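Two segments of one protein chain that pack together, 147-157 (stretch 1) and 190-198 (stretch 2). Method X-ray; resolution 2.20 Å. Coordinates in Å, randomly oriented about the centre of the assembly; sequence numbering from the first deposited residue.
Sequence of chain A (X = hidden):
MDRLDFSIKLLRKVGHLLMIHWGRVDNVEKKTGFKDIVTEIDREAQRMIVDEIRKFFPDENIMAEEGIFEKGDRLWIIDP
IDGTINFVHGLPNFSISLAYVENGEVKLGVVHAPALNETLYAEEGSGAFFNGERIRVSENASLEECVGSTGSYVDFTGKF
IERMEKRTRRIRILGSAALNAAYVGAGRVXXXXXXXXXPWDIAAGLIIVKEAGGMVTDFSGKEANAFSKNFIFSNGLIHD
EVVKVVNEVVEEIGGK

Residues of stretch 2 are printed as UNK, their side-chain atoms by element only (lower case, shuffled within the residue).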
# COMPACT_ATOMS: atom_id res chain seq x y z
N VAL A 147 22.38 8.10 -11.94
CA VAL A 147 21.63 8.94 -11.03
C VAL A 147 22.27 8.73 -9.67
O VAL A 147 22.20 7.64 -9.10
CB VAL A 147 20.14 8.56 -10.98
CG1 VAL A 147 19.42 9.43 -9.97
CG2 VAL A 147 19.53 8.75 -12.35
N GLY A 148 22.93 9.78 -9.18
CA GLY A 148 23.60 9.71 -7.89
C GLY A 148 22.83 10.43 -6.81
O GLY A 148 21.88 11.17 -7.10
N SER A 149 23.26 10.25 -5.57
CA SER A 149 22.59 10.87 -4.43
C SER A 149 23.55 11.46 -3.39
O SER A 149 24.70 11.04 -3.29
CB SER A 149 21.67 9.83 -3.78
OG SER A 149 20.81 10.43 -2.83
N THR A 150 23.06 12.43 -2.62
CA THR A 150 23.84 13.06 -1.55
C THR A 150 22.89 13.51 -0.45
O THR A 150 21.67 13.50 -0.64
CB THR A 150 24.58 14.33 -2.02
OG1 THR A 150 25.39 14.02 -3.16
CG2 THR A 150 25.50 14.86 -0.92
N GLY A 151 23.45 13.89 0.70
CA GLY A 151 22.64 14.37 1.81
C GLY A 151 22.86 15.87 1.99
O GLY A 151 23.86 16.40 1.50
N SER A 152 21.95 16.55 2.66
CA SER A 152 22.09 17.99 2.86
C SER A 152 23.19 18.34 3.85
O SER A 152 23.00 18.28 5.07
CB SER A 152 20.78 18.58 3.33
OG SER A 152 19.75 18.30 2.40
N TYR A 153 24.35 18.73 3.33
CA TYR A 153 25.48 19.08 4.18
C TYR A 153 25.85 20.54 4.05
O TYR A 153 25.26 21.28 3.26
CB TYR A 153 26.70 18.23 3.83
CG TYR A 153 26.39 16.76 3.76
CD1 TYR A 153 25.81 16.11 4.85
CD2 TYR A 153 26.64 16.03 2.61
CE1 TYR A 153 25.49 14.75 4.79
CE2 TYR A 153 26.33 14.67 2.53
CZ TYR A 153 25.75 14.04 3.63
OH TYR A 153 25.44 12.71 3.57
N VAL A 154 26.84 20.94 4.84
CA VAL A 154 27.35 22.30 4.88
C VAL A 154 27.43 22.93 3.48
O VAL A 154 26.42 23.31 2.90
CB VAL A 154 28.74 22.32 5.57
CG1 VAL A 154 29.72 21.40 4.83
CG2 VAL A 154 29.28 23.74 5.67
N ASP A 155 28.64 23.02 2.95
CA ASP A 155 28.87 23.60 1.64
C ASP A 155 29.09 22.48 0.63
O ASP A 155 29.10 22.71 -0.57
CB ASP A 155 30.11 24.50 1.67
CG ASP A 155 29.90 25.75 2.50
OD1 ASP A 155 29.56 25.63 3.70
OD2 ASP A 155 30.10 26.86 1.97
N PHE A 156 29.27 21.28 1.16
CA PHE A 156 29.51 20.08 0.36
C PHE A 156 28.45 19.84 -0.71
O PHE A 156 28.74 19.78 -1.91
CB PHE A 156 29.60 18.87 1.28
CG PHE A 156 29.90 17.60 0.56
CD1 PHE A 156 28.91 16.92 -0.14
CD2 PHE A 156 31.19 17.08 0.58
CE1 PHE A 156 29.20 15.75 -0.82
CE2 PHE A 156 31.50 15.90 -0.10
CZ PHE A 156 30.50 15.23 -0.81
N THR A 157 27.21 19.66 -0.25
CA THR A 157 26.09 19.41 -1.13
C THR A 157 26.10 20.31 -2.35
O THR A 157 26.48 19.89 -3.44
CB THR A 157 24.76 19.58 -0.37
OG1 THR A 157 24.67 18.61 0.67
CG2 THR A 157 23.58 19.41 -1.31
N UNK A 190 22.64 5.00 -8.50
CA UNK A 190 23.94 4.49 -8.90
C UNK A 190 25.03 4.66 -7.86
O UNK A 190 25.95 3.86 -7.78
o UNK A 190 23.23 3.54 -11.66
o UNK A 190 22.66 5.64 -11.90
c UNK A 190 23.34 4.74 -11.35
c UNK A 190 24.32 5.12 -10.24
N UNK A 191 24.92 5.71 -7.05
CA UNK A 191 25.89 5.94 -6.00
C UNK A 191 25.37 6.94 -4.99
O UNK A 191 24.55 7.80 -5.31
c UNK A 191 27.03 8.73 -9.62
c UNK A 191 26.98 8.91 -6.84
c UNK A 191 27.23 6.41 -6.60
c UNK A 191 26.89 9.98 -9.01
c UNK A 191 27.12 7.66 -7.44
c UNK A 191 26.86 10.07 -7.62
c UNK A 191 27.14 7.58 -8.83
N UNK A 192 25.85 6.79 -3.75
CA UNK A 192 25.45 7.66 -2.65
C UNK A 192 26.69 8.03 -1.83
O UNK A 192 27.51 7.17 -1.50
c UNK A 192 23.95 7.71 -0.56
c UNK A 192 23.48 9.02 -0.68
c UNK A 192 24.41 6.93 -1.77
c UNK A 192 24.02 7.15 0.71
c UNK A 192 23.61 7.86 1.84
c UNK A 192 23.07 9.74 0.45
c UNK A 192 23.14 9.16 1.71
N UNK A 193 26.81 9.32 -1.52
CA UNK A 193 27.95 9.84 -0.76
C UNK A 193 27.52 10.68 0.45
O UNK A 193 26.69 11.58 0.32
c UNK A 193 29.41 9.83 -2.79
c UNK A 193 28.05 11.84 -2.27
c UNK A 193 28.85 10.69 -1.67
N UNK A 194 28.08 10.36 1.62
CA UNK A 194 27.76 11.07 2.86
C UNK A 194 29.00 11.71 3.48
O UNK A 194 30.13 11.38 3.13
o UNK A 194 28.07 9.14 4.32
c UNK A 194 25.87 9.51 3.42
c UNK A 194 27.13 10.16 3.93
N UNK A 195 28.76 12.59 4.44
CA UNK A 195 29.82 13.32 5.11
C UNK A 195 29.49 13.59 6.57
O UNK A 195 28.43 14.14 6.88
c UNK A 195 31.72 18.93 3.69
n UNK A 195 33.61 15.40 4.59
c UNK A 195 31.37 15.22 4.47
c UNK A 195 31.74 16.58 4.20
c UNK A 195 30.02 14.65 4.37
c UNK A 195 31.02 17.74 3.90
c UNK A 195 33.13 18.97 3.78
c UNK A 195 33.15 16.65 4.29
c UNK A 195 33.86 17.84 4.07
c UNK A 195 32.54 14.54 4.70
N UNK A 196 30.40 13.21 7.46
CA UNK A 196 30.21 13.42 8.89
C UNK A 196 28.93 12.77 9.38
O UNK A 196 28.04 13.44 9.90
n UNK A 196 32.04 19.50 6.53
n UNK A 196 31.94 18.12 8.35
c UNK A 196 31.21 15.76 8.54
c UNK A 196 31.40 18.58 7.23
c UNK A 196 31.31 17.12 9.21
c UNK A 196 30.14 14.92 9.21
n UNK A 196 30.22 18.14 6.82
N UNK A 197 28.84 11.45 9.22
CA UNK A 197 27.67 10.70 9.65
C UNK A 197 28.07 9.68 10.73
O UNK A 197 29.22 9.27 10.81
c UNK A 197 29.30 9.13 7.60
c UNK A 197 26.87 10.88 7.28
c UNK A 197 27.04 9.94 8.46
c UNK A 197 27.92 8.75 8.04
N UNK A 198 27.12 9.29 11.58
CA UNK A 198 27.43 8.31 12.62
C UNK A 198 27.14 6.91 12.10
O UNK A 198 26.47 6.75 11.09
c UNK A 198 26.62 8.59 13.87
n UNK A 198 27.74 10.22 15.26
c UNK A 198 26.79 10.01 14.36
o UNK A 198 26.07 10.91 13.92

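Position 190 carries two carbons, the second bearing two oxygens. One oxygen lies 2.5 Å from V147 N, a very short hydrogen bond. A carboxylate on a one-carbon stem makes this D190, and the accepting atom is OD2. D190 N donates to V147 O at 2.7 Å, so residue and partner are joined twice; an acidic side chain suits a place where a strand amide needs an acceptor.

Position 191 has one carbon and then a six-carbon ring, whose face covers G148, with G148 CA 3.5 Å from the ring centroid; this is F191. An ideal CB on G148 would come within 1.9 Å of F191 CE1, so the ring occupies space that the glycine leaves free.

Position 192 has the same seven carbons. It points to the same face of the sheet as S149; a ring carbon lies 3.7 Å from S149 CB, and the ring edge meets the T150 backbone, a carbon 3.9 Å from T150 C. This is F192, whose flat ring can pack beside S149 and still reach T150.

Position 193 has three carbons, one carrying the other two. One tip lies 3.6 Å from T150 OG1 and 4.3 Å from F156 CE1, at the edge of the F156 ring. This is V193, a compact branched residue suited to a buried strand site.

Position 194 has one carbon bearing an oxygen and a carbon. Y153 OH packs 2.9 Å from its CA and 3.1 Å from its CB. This is T194, small enough to leave room for that hydroxyl.

Position 195 has one carbon and fused five- and six-membered rings holding eight carbons and one nitrogen. Its CB sits over the Y153 ring, 4.1 Å from the centroid, while ring carbons lie 3.2 Å from F156 CB and 3.4 Å from V154 CG1. This is W195, whose broad side chain can meet all three residues.

Position 196 has three carbons, a nitrogen, then a carbon with two more nitrogens, one 3.4 Å from V154 CG1. This is R196, long enough to reach V154 while remaining exposed.

Position 197 has four carbons forked at the first, one arm two carbons long; the short arm is 4.4 Å from Y153 OH. This is I197, and so marginal a contact demands little of its type.

Position 198 has two carbons, the second with one oxygen and one nitrogen, and touches nothing on stretch 1: N198, a polar residue at home in a partly exposed loop.

The contact begins as parallel strand pairing. S149 N donates to F191 O at 2.8 Å, and V193 N to S149 O at 3.2 Å, so S149 bonds to residues flanking F192. Farther along, the backbones separate and side chains take over, with Y153, V154 and F156 gathered around W195.

Stretch 2, residues 190-198: DFFVTWRIN
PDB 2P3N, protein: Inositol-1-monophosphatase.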